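Local coordinates for protein probable benzoylformate decarboxylase (Rhodococcus jostii, PDB 7ORX) that belongs to the family of thiamine diphosphate-dependent enzymes and binds thiamine diphosphate and a sodium ion in an assembly of four chains, at residues Pro94-Ala99 / Asn143-Thr148; Glu136-Thr141 / Tyr163-Ala168; Pro411-Ala416 / Val451-Leu456; Ser443-Lys448 / Tyr493-Thr498. All coordinates share one frame; numbering follows the deposited sequence.

Contact 1: Pro94-Ala99 / Asn143-Thr148; sequences PLVVTA and NQAIHT
Q144 O, just before the A145 and I146 that meet V96, accepts two bonds from T148. T148 N gives the regular helical bond. T148 OG1 gives the second, at 2.7 Å from Q144 O. The hydroxyl sits above the carbonyl plane, 45° out of it, and away from a lone pair. T148 therefore folds its own polar group back onto the helix.

The contact between the segments is apolar and centres on V96. Its two methyls go to two residues. V96 CG2 lies 4.0 Å from I146 CG1, and these two side chains cross obliquely. V96 CG1 approaches A145 CB more loosely, at 4.4 Å. The first torsion of V96 (chi1 179°) sets CG1 anti to the backbone N and CG2 beside that N, which spreads the methyls over adjacent helix residues. All three residues are buried.

Strand 95-101 lies inside the parallel six-stranded sheet of the N-terminal thiamine diphosphate-binding fold, and helix 138-149 packs on one face of that sheet. A145 also touches V157 and V159 on the next strand, 157-162. The neighbour of V96, L95, packs on helix 50-64 on the other face. Since only hydrocarbon meets hydrocarbon here, the helix and the strand are joined by van der Waals packing and burial, without directional polar bonds.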
loop_
_atom_site.group_PDB
_atom_site.type_symbol
_atom_site.label_atom_id
_atom_site.label_comp_id
_atom_site.label_asym_id
_atom_site.label_seq_id
_atom_site.Cartn_x
_atom_site.Cartn_y
_atom_site.Cartn_z
ATOM N N PRO C 94 20.075 10.470 -3.524
ATOM C CA PRO C 94 19.386 10.213 -4.782
ATOM C C PRO C 94 19.776 8.912 -5.469
ATOM O O PRO C 94 20.188 8.961 -6.580
ATOM C CB PRO C 94 19.780 11.427 -5.640
ATOM C CG PRO C 94 21.103 11.849 -5.112
ATOM C CD PRO C 94 21.069 11.542 -3.630
ATOM N N LEU C 95 19.623 7.772 -4.806
ATOM C CA LEU C 95 19.815 6.441 -5.431
ATOM C C LEU C 95 18.666 6.177 -6.399
ATOM O O LEU C 95 17.482 6.317 -6.014
ATOM C CB LEU C 95 19.794 5.342 -4.371
ATOM C CG LEU C 95 20.833 5.464 -3.261
ATOM C CD1 LEU C 95 20.816 4.198 -2.380
ATOM C CD2 LEU C 95 22.223 5.672 -3.835
ATOM N N VAL C 96 18.994 5.708 -7.588
ATOM C CA VAL C 96 18.003 5.230 -8.584
ATOM C C VAL C 96 18.114 3.708 -8.613
ATOM O O VAL C 96 19.093 3.197 -9.145
ATOM C CB VAL C 96 18.343 5.851 -9.931
ATOM C CG1 VAL C 96 17.369 5.374 -10.973
ATOM C CG2 VAL C 96 18.406 7.358 -9.829
ATOM N N VAL C 97 17.190 3.002 -8.004
ATOM C CA VAL C 97 17.341 1.537 -7.865
ATOM C C VAL C 97 16.462 0.876 -8.917
ATOM O O VAL C 97 15.251 0.969 -8.774
ATOM C CB VAL C 97 16.895 1.118 -6.463
ATOM C CG1 VAL C 97 17.042 -0.376 -6.235
ATOM C CG2 VAL C 97 17.611 1.923 -5.402
ATOM N N THR C 98 17.050 0.234 -9.925
ATOM C CA THR C 98 16.330 -0.618 -10.901
ATOM C C THR C 98 16.411 -2.091 -10.464
ATOM O O THR C 98 17.459 -2.547 -9.999
ATOM C CB THR C 98 16.900 -0.432 -12.303
ATOM O OG1 THR C 98 18.187 -1.043 -12.315
ATOM C CG2 THR C 98 17.048 1.023 -12.695
ATOM N N ALA C 99 15.326 -2.830 -10.647
ATOM C CA ALA C 99 15.259 -4.270 -10.356
ATOM C C ALA C 99 14.813 -5.002 -11.622
ATOM O O ALA C 99 13.906 -4.535 -12.284
ATOM C CB ALA C 99 14.299 -4.487 -9.218
ATOM N N ASN C 143 13.809 8.285 -16.887
ATOM C CA ASN C 143 14.012 9.759 -16.864
ATOM C C ASN C 143 13.306 10.349 -15.650
ATOM O O ASN C 143 13.949 11.114 -14.906
ATOM C CB ASN C 143 13.494 10.512 -18.097
ATOM C CG ASN C 143 14.050 11.917 -18.116
ATOM O OD1 ASN C 143 15.246 12.092 -17.970
ATOM N ND2 ASN C 143 13.216 12.923 -18.243
ATOM N N GLN C 144 12.034 10.017 -15.447
ATOM C CA GLN C 144 11.225 10.565 -14.326
ATOM C C GLN C 144 11.873 10.151 -12.985
ATOM O O GLN C 144 12.010 11.004 -12.075
ATOM C CB GLN C 144 9.795 10.046 -14.432
ATOM C CG GLN C 144 8.962 10.330 -13.211
ATOM C CD GLN C 144 7.481 10.092 -13.436
ATOM O OE1 GLN C 144 6.990 9.434 -14.374
ATOM N NE2 GLN C 144 6.701 10.658 -12.551
ATOM N N ALA C 145 12.239 8.876 -12.853
ATOM C CA ALA C 145 12.941 8.337 -11.675
ATOM C C ALA C 145 14.131 9.234 -11.339
ATOM O O ALA C 145 14.272 9.584 -10.136
ATOM C CB ALA C 145 13.400 6.918 -11.909
ATOM N N ILE C 146 14.950 9.604 -12.325
ATOM C CA ILE C 146 16.215 10.350 -12.043
ATOM C C ILE C 146 15.845 11.760 -11.605
ATOM O O ILE C 146 16.378 12.202 -10.603
ATOM C CB ILE C 146 17.162 10.344 -13.244
ATOM C CG1 ILE C 146 17.686 8.930 -13.489
ATOM C CG2 ILE C 146 18.290 11.350 -13.060
ATOM C CD1 ILE C 146 18.168 8.696 -14.890
ATOM N N HIS C 147 14.953 12.435 -12.305
ATOM C CA HIS C 147 14.631 13.847 -11.972
ATOM C C HIS C 147 14.059 13.920 -10.559
ATOM O O HIS C 147 14.358 14.887 -9.816
ATOM C CB HIS C 147 13.602 14.401 -12.950
ATOM C CG HIS C 147 14.145 14.637 -14.308
ATOM N ND1 HIS C 147 15.309 15.349 -14.514
ATOM C CD2 HIS C 147 13.646 14.305 -15.528
ATOM C CE1 HIS C 147 15.517 15.431 -15.818
ATOM N NE2 HIS C 147 14.502 14.798 -16.460
ATOM N N THR C 148 13.170 12.971 -10.280
ATOM C CA THR C 148 12.469 12.796 -8.980
ATOM C C THR C 148 13.529 12.572 -7.894
ATOM O O THR C 148 13.455 13.232 -6.878
ATOM C CB THR C 148 11.486 11.619 -9.014
ATOM O OG1 THR C 148 10.503 11.816 -10.028
ATOM C CG2 THR C 148 10.779 11.403 -7.698
#

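Contact 2: Glu136-Thr141 / Tyr163-Ala168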
loop_
_atom_site.group_PDB
_atom_site.type_symbol
_atom_site.label_atom_id
_atom_site.label_comp_id
_atom_site.label_asym_id
_atom_site.label_seq_id
_atom_site.Cartn_x
_atom_site.Cartn_y
_atom_site.Cartn_z
ATOM N N GLU C 136 7.596 0.342 -23.891
ATOM C CA GLU C 136 7.756 1.663 -24.542
ATOM C C GLU C 136 8.052 2.726 -23.487
ATOM O O GLU C 136 8.845 3.669 -23.744
ATOM C CB GLU C 136 6.467 1.957 -25.292
ATOM C CG GLU C 136 6.291 1.024 -26.488
ATOM C CD GLU C 136 4.857 0.594 -26.778
ATOM O OE1 GLU C 136 4.265 1.125 -27.753
ATOM O OE2 GLU C 136 4.341 -0.284 -26.022
ATOM N N ASP C 137 7.396 2.595 -22.337
ATOM C CA ASP C 137 7.456 3.646 -21.295
ATOM C C ASP C 137 8.691 3.449 -20.390
ATOM O O ASP C 137 8.803 4.161 -19.381
ATOM C CB ASP C 137 6.156 3.647 -20.497
ATOM C CG ASP C 137 5.909 4.953 -19.744
ATOM O OD1 ASP C 137 6.065 6.049 -20.398
ATOM O OD2 ASP C 137 5.562 4.875 -18.505
ATOM N N VAL C 138 9.591 2.509 -20.682
ATOM C CA VAL C 138 10.700 2.249 -19.757
ATOM C C VAL C 138 11.657 3.432 -19.775
ATOM O O VAL C 138 11.983 3.960 -18.721
ATOM C CB VAL C 138 11.338 0.885 -20.020
ATOM C CG1 VAL C 138 12.664 0.725 -19.306
ATOM C CG2 VAL C 138 10.389 -0.219 -19.571
ATOM N N PRO C 139 12.104 3.973 -20.919
ATOM C CA PRO C 139 12.987 5.141 -20.897
ATOM C C PRO C 139 12.419 6.349 -20.141
ATOM O O PRO C 139 13.093 6.908 -19.350
ATOM C CB PRO C 139 13.191 5.442 -22.389
ATOM C CG PRO C 139 13.036 4.090 -23.042
ATOM C CD PRO C 139 11.883 3.472 -22.272
ATOM N N ARG C 140 11.172 6.721 -20.350
ATOM C CA ARG C 140 10.629 7.956 -19.694
ATOM C C ARG C 140 10.470 7.680 -18.197
ATOM O O ARG C 140 10.761 8.567 -17.397
ATOM C CB ARG C 140 9.330 8.418 -20.372
ATOM C CG ARG C 140 8.780 9.746 -19.856
ATOM C CD ARG C 140 7.247 9.831 -19.965
ATOM N NE ARG C 140 6.718 8.712 -19.217
ATOM C CZ ARG C 140 6.610 8.690 -17.870
ATOM N NH1 ARG C 140 6.844 9.782 -17.152
ATOM N NH2 ARG C 140 6.206 7.588 -17.254
ATOM N N THR C 141 10.027 6.486 -17.822
ATOM C CA THR C 141 9.924 6.085 -16.401
ATOM C C THR C 141 11.299 6.297 -15.735
ATOM O O THR C 141 11.356 6.825 -14.634
ATOM C CB THR C 141 9.408 4.655 -16.261
ATOM O OG1 THR C 141 8.048 4.599 -16.677
ATOM C CG2 THR C 141 9.489 4.154 -14.831
ATOM N N TYR C 163 12.350 -8.213 -18.043
ATOM C CA TYR C 163 13.656 -8.295 -18.730
ATOM C C TYR C 163 13.426 -8.245 -20.244
ATOM O O TYR C 163 14.276 -7.717 -20.971
ATOM C CB TYR C 163 14.459 -9.466 -18.167
ATOM C CG TYR C 163 14.155 -10.859 -18.640
ATOM C CD1 TYR C 163 14.356 -11.266 -19.945
ATOM C CD2 TYR C 163 13.802 -11.826 -17.713
ATOM C CE1 TYR C 163 14.144 -12.583 -20.323
ATOM C CE2 TYR C 163 13.599 -13.146 -18.068
ATOM C CZ TYR C 163 13.758 -13.530 -19.378
ATOM O OH TYR C 163 13.510 -14.849 -19.638
ATOM N N ASP C 164 12.267 -8.703 -20.707
ATOM C CA ASP C 164 11.921 -8.722 -22.145
ATOM C C ASP C 164 11.690 -7.289 -22.655
ATOM O O ASP C 164 11.624 -7.105 -23.883
ATOM C CB ASP C 164 10.759 -9.682 -22.427
ATOM C CG ASP C 164 9.430 -9.370 -21.744
ATOM O OD1 ASP C 164 9.455 -9.049 -20.515
ATOM O OD2 ASP C 164 8.339 -9.495 -22.446
ATOM N N ASP C 165 11.600 -6.292 -21.782
ATOM C CA ASP C 165 11.306 -4.897 -22.217
ATOM C C ASP C 165 12.537 -4.297 -22.894
ATOM O O ASP C 165 12.351 -3.442 -23.758
ATOM C CB ASP C 165 10.898 -3.997 -21.054
ATOM C CG ASP C 165 9.474 -4.223 -20.566
ATOM O OD1 ASP C 165 8.731 -5.044 -21.220
ATOM O OD2 ASP C 165 9.090 -3.555 -19.541
ATOM N N TRP C 166 13.740 -4.739 -22.521
ATOM C CA TRP C 166 15.001 -4.087 -22.955
ATOM C C TRP C 166 15.179 -4.229 -24.476
ATOM O O TRP C 166 15.740 -3.354 -25.096
ATOM C CB TRP C 166 16.165 -4.679 -22.175
ATOM C CG TRP C 166 16.089 -4.362 -20.721
ATOM C CD1 TRP C 166 15.947 -5.238 -19.683
ATOM C CD2 TRP C 166 16.144 -3.054 -20.142
ATOM N NE1 TRP C 166 15.909 -4.562 -18.494
ATOM C CE2 TRP C 166 16.040 -3.223 -18.740
ATOM C CE3 TRP C 166 16.308 -1.777 -20.672
ATOM C CZ2 TRP C 166 16.046 -2.143 -17.864
ATOM C CZ3 TRP C 166 16.350 -0.710 -19.802
ATOM C CH2 TRP C 166 16.216 -0.894 -18.414
ATOM N N ALA C 167 14.684 -5.328 -25.027
ATOM C CA ALA C 167 14.828 -5.745 -26.432
ATOM C C ALA C 167 13.720 -5.100 -27.267
ATOM O O ALA C 167 13.856 -5.074 -28.508
ATOM C CB ALA C 167 14.770 -7.252 -26.521
ATOM N N ALA C 168 12.660 -4.572 -26.658
ATOM C CA ALA C 168 11.528 -3.978 -27.415
ATOM C C ALA C 168 11.980 -2.715 -28.156
ATOM O O ALA C 168 12.951 -2.068 -27.705
ATOM C CB ALA C 168 10.377 -3.680 -26.484
#
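V138 meets D165 and W166 where the first turn of helix 138-149 packs against the loop leaving strand 157-162. The two elements belong to the alpha/beta fold of the N-terminal thiamine diphosphate-binding unit. The helix precedes the strand in the chain, and the loop after the strand passes the start of the helix.

The apolar contact is made by one valine methyl. V138 CG1 meets the six-membered ring of W166 obliquely, 4.0 Å from both W166 CZ3 and W166 CH2. The two side chains cross at about a right angle. V7 of helix 7-17 touches both V138 and W166, and V161 does the same from strand 157-162, so this small cluster is shared.

The other methyl meets a charged group. V138 CG2 is 3.6 Å from D165 OD2 and also near D165 CB. The torsion of V138 (chi1 167°) sends CG1 and CG2 to different partners. D165 OD2 has its charge answered by a salt bridge to R104, which fits a carboxylate lying beside a methyl in a buried place.

Within 136-141, polar bonds tie the start of the helix together. D137 sits at the N-cap position, yet its carboxylate makes no capping bond and instead pairs side-on with R140: R140 NE is 3.0 Å from D137 OD1, and R140 NH2 is 3.1 Å from D137 OD2. D137 O takes T141 N and T141 OG1 from opposite faces of its plane.

Contact 3: Pro411-Ala416 / Val451-Leu456; sequences PAAVGA and VVIIIL
A413 and V414 of helix 409-418 rest on V451, just before strand 452-457, and I453 within it. All four residues are buried.

The side-chain packing is wholly apolar. A413 CB is met by two methyls. I453 CD1 comes to 3.9 Å from A413 CB, and V451 CG1 comes equally near that carbon. The alanine thus sits against the ends of two larger side chains with V452 between them in sequence. The I453 chain is bent at both torsions (chi1 -59°, chi2 -64°), and this brings CD1 closer to the helix than the start of the side chain would suggest. Beside this pair, V414 CG2 and V451 CG2 touch at 4.1 Å. These two valines cross at about a right angle. V414 places CG1 anti to its backbone nitrogen (chi1 167°), leaving CG2 to meet V451.

One methyl also meets backbone. V451 CG1 lies 3.5 Å from A413 O, a van der Waals touch with the carbonyl of the helix. V451 thus uses one methyl on A413 and the other on V414.

The surroundings place the helix between two layers. P411 and V414 touch M56 of helix 50-64, while A416 and V451 both touch V425 on strand 425-430. Strand 452-457 pairs with strands 425-430 and 520-525. Such a helix on one face of a parallel sheet is part of the alpha/beta fold of the C-terminal domain in thiamine diphosphate enzymes.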
loop_
_atom_site.group_PDB
_atom_site.type_symbol
_atom_site.label_atom_id
_atom_site.label_comp_id
_atom_site.label_asym_id
_atom_site.label_seq_id
_atom_site.Cartn_x
_atom_site.Cartn_y
_atom_site.Cartn_z
ATOM N N PRO C 411 30.394 -0.922 3.868
ATOM C CA PRO C 411 30.126 -0.693 2.458
ATOM C C PRO C 411 30.198 0.788 2.085
ATOM O O PRO C 411 30.750 1.086 1.071
ATOM C CB PRO C 411 28.712 -1.235 2.277
ATOM C CG PRO C 411 28.594 -2.265 3.353
ATOM C CD PRO C 411 29.253 -1.570 4.528
ATOM N N ALA C 412 29.659 1.693 2.883
ATOM C CA ALA C 412 29.647 3.111 2.474
ATOM C C ALA C 412 31.088 3.568 2.389
ATOM O O ALA C 412 31.361 4.382 1.532
ATOM C CB ALA C 412 28.856 3.976 3.404
ATOM N N ALA C 413 31.974 3.047 3.220
ATOM C CA ALA C 413 33.392 3.455 3.204
ATOM C C ALA C 413 33.981 3.081 1.856
ATOM O O ALA C 413 34.661 3.906 1.229
ATOM C CB ALA C 413 34.170 2.762 4.306
ATOM N N VAL C 414 33.744 1.844 1.439
ATOM C CA VAL C 414 34.264 1.309 0.151
ATOM C C VAL C 414 33.721 2.216 -0.945
ATOM O O VAL C 414 34.489 2.654 -1.775
ATOM C CB VAL C 414 33.822 -0.145 -0.052
ATOM C CG1 VAL C 414 34.049 -0.615 -1.459
ATOM C CG2 VAL C 414 34.481 -1.078 0.953
ATOM N N GLY C 415 32.425 2.494 -0.942
ATOM C CA GLY C 415 31.840 3.323 -2.001
ATOM C C GLY C 415 32.399 4.728 -1.976
ATOM O O GLY C 415 32.704 5.257 -3.025
ATOM N N ALA C 416 32.527 5.312 -0.799
ATOM C CA ALA C 416 33.048 6.682 -0.603
ATOM C C ALA C 416 34.469 6.749 -1.170
ATOM O O ALA C 416 34.856 7.767 -1.762
ATOM C CB ALA C 416 33.041 7.020 0.878
ATOM N N VAL C 451 40.654 1.771 0.723
ATOM C CA VAL C 451 40.021 2.144 2.022
ATOM C C VAL C 451 40.916 1.651 3.155
ATOM O O VAL C 451 41.432 0.512 3.063
ATOM C CB VAL C 451 38.681 1.472 2.320
ATOM C CG1 VAL C 451 37.624 2.492 2.557
ATOM C CG2 VAL C 451 38.280 0.411 1.321
ATOM N N VAL C 452 40.876 2.373 4.268
ATOM C CA VAL C 452 41.325 1.832 5.567
ATOM C C VAL C 452 40.105 1.581 6.456
ATOM O O VAL C 452 39.365 2.539 6.716
ATOM C CB VAL C 452 42.304 2.827 6.194
ATOM C CG1 VAL C 452 42.790 2.323 7.552
ATOM C CG2 VAL C 452 43.436 3.142 5.204
ATOM N N ILE C 453 39.928 0.341 6.897
ATOM C CA ILE C 453 38.826 -0.089 7.793
ATOM C C ILE C 453 39.412 -0.389 9.178
ATOM O O ILE C 453 40.243 -1.296 9.299
ATOM C CB ILE C 453 38.126 -1.308 7.178
ATOM C CG1 ILE C 453 37.559 -0.996 5.788
ATOM C CG2 ILE C 453 37.031 -1.832 8.079
ATOM C CD1 ILE C 453 36.486 0.049 5.790
ATOM N N ILE C 454 38.977 0.344 10.196
ATOM C CA ILE C 454 39.348 0.098 11.609
ATOM C C ILE C 454 38.134 -0.487 12.305
ATOM O O ILE C 454 37.135 0.222 12.451
ATOM C CB ILE C 454 39.810 1.397 12.267
ATOM C CG1 ILE C 454 41.039 1.951 11.556
ATOM C CG2 ILE C 454 40.048 1.174 13.733
ATOM C CD1 ILE C 454 41.423 3.358 12.011
ATOM N N ILE C 455 38.205 -1.756 12.673
ATOM C CA ILE C 455 37.161 -2.426 13.490
ATOM C C ILE C 455 37.475 -2.084 14.944
ATOM O O ILE C 455 38.539 -2.425 15.356
ATOM C CB ILE C 455 37.185 -3.945 13.260
ATOM C CG1 ILE C 455 37.026 -4.338 11.787
ATOM C CG2 ILE C 455 36.144 -4.608 14.120
ATOM C CD1 ILE C 455 35.847 -3.724 11.113
ATOM N N LEU C 456 36.607 -1.385 15.659
ATOM C CA LEU C 456 36.732 -1.189 17.108
ATOM C C LEU C 456 36.033 -2.379 17.729
ATOM O O LEU C 456 34.806 -2.395 17.698
ATOM C CB LEU C 456 36.052 0.097 17.546
ATOM C CG LEU C 456 36.815 1.368 17.220
ATOM C CD1 LEU C 456 36.704 1.695 15.765
ATOM C CD2 LEU C 456 36.259 2.552 17.973
#

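Contact 4: Ser443-Lys448 / Tyr493-Thr498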
loop_
_atom_site.group_PDB
_atom_site.type_symbol
_atom_site.label_atom_id
_atom_site.label_comp_id
_atom_site.label_asym_id
_atom_site.label_seq_id
_atom_site.Cartn_x
_atom_site.Cartn_y
_atom_site.Cartn_z
ATOM N N SER C 443 34.529 -6.538 -2.445
ATOM C CA SER C 443 34.456 -5.489 -3.483
ATOM C C SER C 443 35.711 -4.626 -3.408
ATOM O O SER C 443 36.340 -4.406 -4.429
ATOM C CB SER C 443 33.187 -4.713 -3.363
ATOM O OG SER C 443 32.086 -5.584 -3.612
ATOM N N ALA C 444 36.132 -4.229 -2.230
ATOM C CA ALA C 444 37.367 -3.429 -2.051
ATOM C C ALA C 444 38.571 -4.188 -2.598
ATOM O O ALA C 444 39.467 -3.570 -3.242
ATOM C CB ALA C 444 37.516 -3.113 -0.591
ATOM N N ALA C 445 38.629 -5.490 -2.324
ATOM C CA ALA C 445 39.753 -6.332 -2.779
ATOM C C ALA C 445 39.739 -6.421 -4.294
ATOM O O ALA C 445 40.745 -6.029 -4.883
ATOM C CB ALA C 445 39.683 -7.712 -2.160
ATOM N N GLN C 446 38.640 -6.922 -4.871
ATOM C CA GLN C 446 38.435 -7.040 -6.343
ATOM C C GLN C 446 38.771 -5.733 -7.056
ATOM O O GLN C 446 39.420 -5.821 -8.053
ATOM C CB GLN C 446 36.985 -7.369 -6.699
ATOM C CG GLN C 446 36.620 -8.814 -6.416
ATOM C CD GLN C 446 37.565 -9.753 -7.133
ATOM O OE1 GLN C 446 37.591 -9.809 -8.364
ATOM N NE2 GLN C 446 38.334 -10.514 -6.377
ATOM N N TYR C 447 38.286 -4.581 -6.607
ATOM C CA TYR C 447 38.359 -3.339 -7.421
ATOM C C TYR C 447 39.525 -2.494 -6.923
ATOM O O TYR C 447 39.638 -1.369 -7.411
ATOM C CB TYR C 447 37.027 -2.582 -7.431
ATOM C CG TYR C 447 35.929 -3.369 -8.090
ATOM C CD1 TYR C 447 35.905 -3.560 -9.450
ATOM C CD2 TYR C 447 34.930 -3.955 -7.352
ATOM C CE1 TYR C 447 34.902 -4.290 -10.067
ATOM C CE2 TYR C 447 33.930 -4.712 -7.939
ATOM C CZ TYR C 447 33.926 -4.894 -9.301
ATOM O OH TYR C 447 32.955 -5.667 -9.856
ATOM N N LYS C 448 40.332 -3.023 -5.995
ATOM C CA LYS C 448 41.612 -2.409 -5.561
ATOM C C LYS C 448 41.340 -1.007 -5.023
ATOM O O LYS C 448 42.000 -0.063 -5.452
ATOM C CB LYS C 448 42.599 -2.380 -6.729
ATOM C CG LYS C 448 43.788 -3.329 -6.625
ATOM C CD LYS C 448 45.106 -2.564 -6.554
ATOM C CE LYS C 448 46.331 -3.466 -6.450
ATOM N NZ LYS C 448 47.590 -2.679 -6.429
ATOM N N TYR C 493 38.113 -12.544 2.426
ATOM C CA TYR C 493 37.590 -11.740 1.295
ATOM C C TYR C 493 38.740 -11.104 0.517
ATOM O O TYR C 493 38.483 -10.489 -0.493
ATOM C CB TYR C 493 36.522 -10.772 1.801
ATOM C CG TYR C 493 35.184 -11.433 2.066
ATOM C CD1 TYR C 493 34.609 -12.260 1.127
ATOM C CD2 TYR C 493 34.486 -11.253 3.247
ATOM C CE1 TYR C 493 33.390 -12.879 1.344
ATOM C CE2 TYR C 493 33.252 -11.851 3.474
ATOM C CZ TYR C 493 32.697 -12.675 2.511
ATOM O OH TYR C 493 31.502 -13.328 2.645
ATOM N N GLY C 494 39.991 -11.390 0.860
ATOM C CA GLY C 494 41.152 -10.959 0.055
ATOM C C GLY C 494 41.632 -9.589 0.464
ATOM O O GLY C 494 42.386 -8.970 -0.312
ATOM N N VAL C 495 41.228 -9.116 1.641
ATOM C CA VAL C 495 41.829 -7.903 2.262
ATOM C C VAL C 495 42.859 -8.281 3.342
ATOM O O VAL C 495 42.572 -9.092 4.209
ATOM C CB VAL C 495 40.742 -6.983 2.815
ATOM C CG1 VAL C 495 41.317 -5.732 3.470
ATOM C CG2 VAL C 495 39.812 -6.613 1.709
ATOM N N ARG C 496 43.995 -7.602 3.299
ATOM C CA ARG C 496 45.135 -7.742 4.237
ATOM C C ARG C 496 44.675 -7.164 5.577
ATOM O O ARG C 496 44.213 -6.034 5.591
ATOM C CB ARG C 496 46.377 -7.079 3.606
ATOM C CG ARG C 496 47.294 -6.253 4.515
ATOM C CD ARG C 496 48.385 -5.407 3.817
ATOM N NE ARG C 496 49.669 -5.426 4.548
ATOM C CZ ARG C 496 50.115 -4.500 5.409
ATOM N NH1 ARG C 496 49.400 -3.404 5.652
ATOM N NH2 ARG C 496 51.278 -4.708 6.027
ATOM N N GLY C 497 44.790 -7.925 6.664
ATOM C CA GLY C 497 44.335 -7.489 7.997
ATOM C C GLY C 497 45.360 -7.751 9.075
ATOM O O GLY C 497 46.047 -8.737 8.962
ATOM N N THR C 498 45.452 -6.879 10.079
ATOM C CA THR C 498 46.289 -7.081 11.297
ATOM C C THR C 498 45.423 -6.746 12.519
ATOM O O THR C 498 44.527 -5.931 12.367
ATOM C CB THR C 498 47.621 -6.313 11.208
ATOM O OG1 THR C 498 47.646 -5.196 12.102
ATOM C CG2 THR C 498 47.926 -5.822 9.807
#
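G494 has a positive phi of 88° with psi 17°, and this turn carries the chain from Y493 to V495 past A445. V495 then sets CG1 anti to its backbone nitrogen (chi1 180°), which leaves CG2 on the side where A445 is met.

A445 CB is the centre of the contact. It lies 3.5 Å from Y493 O and 3.5 Å from G494 O, so the methyl rests on two successive carbonyls. V495 CG2 adds an apolar touch, 4.0 Å from A445 CB. The contacts with the carbonyl oxygens are van der Waals. G494 has no side chain, so the methyl packs directly against its backbone.

Both segments lie in the alpha/beta fold of the C-terminal thiamine diphosphate-binding domain. Each includes a helix end closed by a Schellman motif: G494 follows helix 486-493, and K448 follows helix 440-447. In the second case K448 N bonds back to A445 O at 3.2 Å. After G494 the chain runs into strand 496-500, an outer strand of the parallel sheet within this chain.

V495 also touches L441 and P519, and P519 packs on A444. The ring end of Y493 leads away from A445. Its OH is hydrogen-bonded to N435 OD1 of a neighbouring subunit, and L489 of that subunit packs on the Y493 side chain. Elsewhere on helix 440-447, S443 OG and Y447 OH bond to the backbone of L46.

Contacts 1 and 2 both use helix 138-149, with centres about 15 Å apart, and lie in the N-terminal alpha/beta unit. Contacts 3 and 4 both reach the C-terminal sheet, with centres about 11 Å apart. They touch through A444 CB, which lies 4.0 Å from V414 CG2 and 4.1 Å from V451 CG2. Contacts 1 and 3 are separate, their centres about 26 Å apart, but helix 50-64 touches both, through L95 and through V414. E50 of that helix lines a thiamine diphosphate pocket. The I453 side chain is about 11 Å from a bound thiamine diphosphate and about 13 Å from a sodium ion. The Y493 side chain is about 12 Å from a bound thiamine diphosphate.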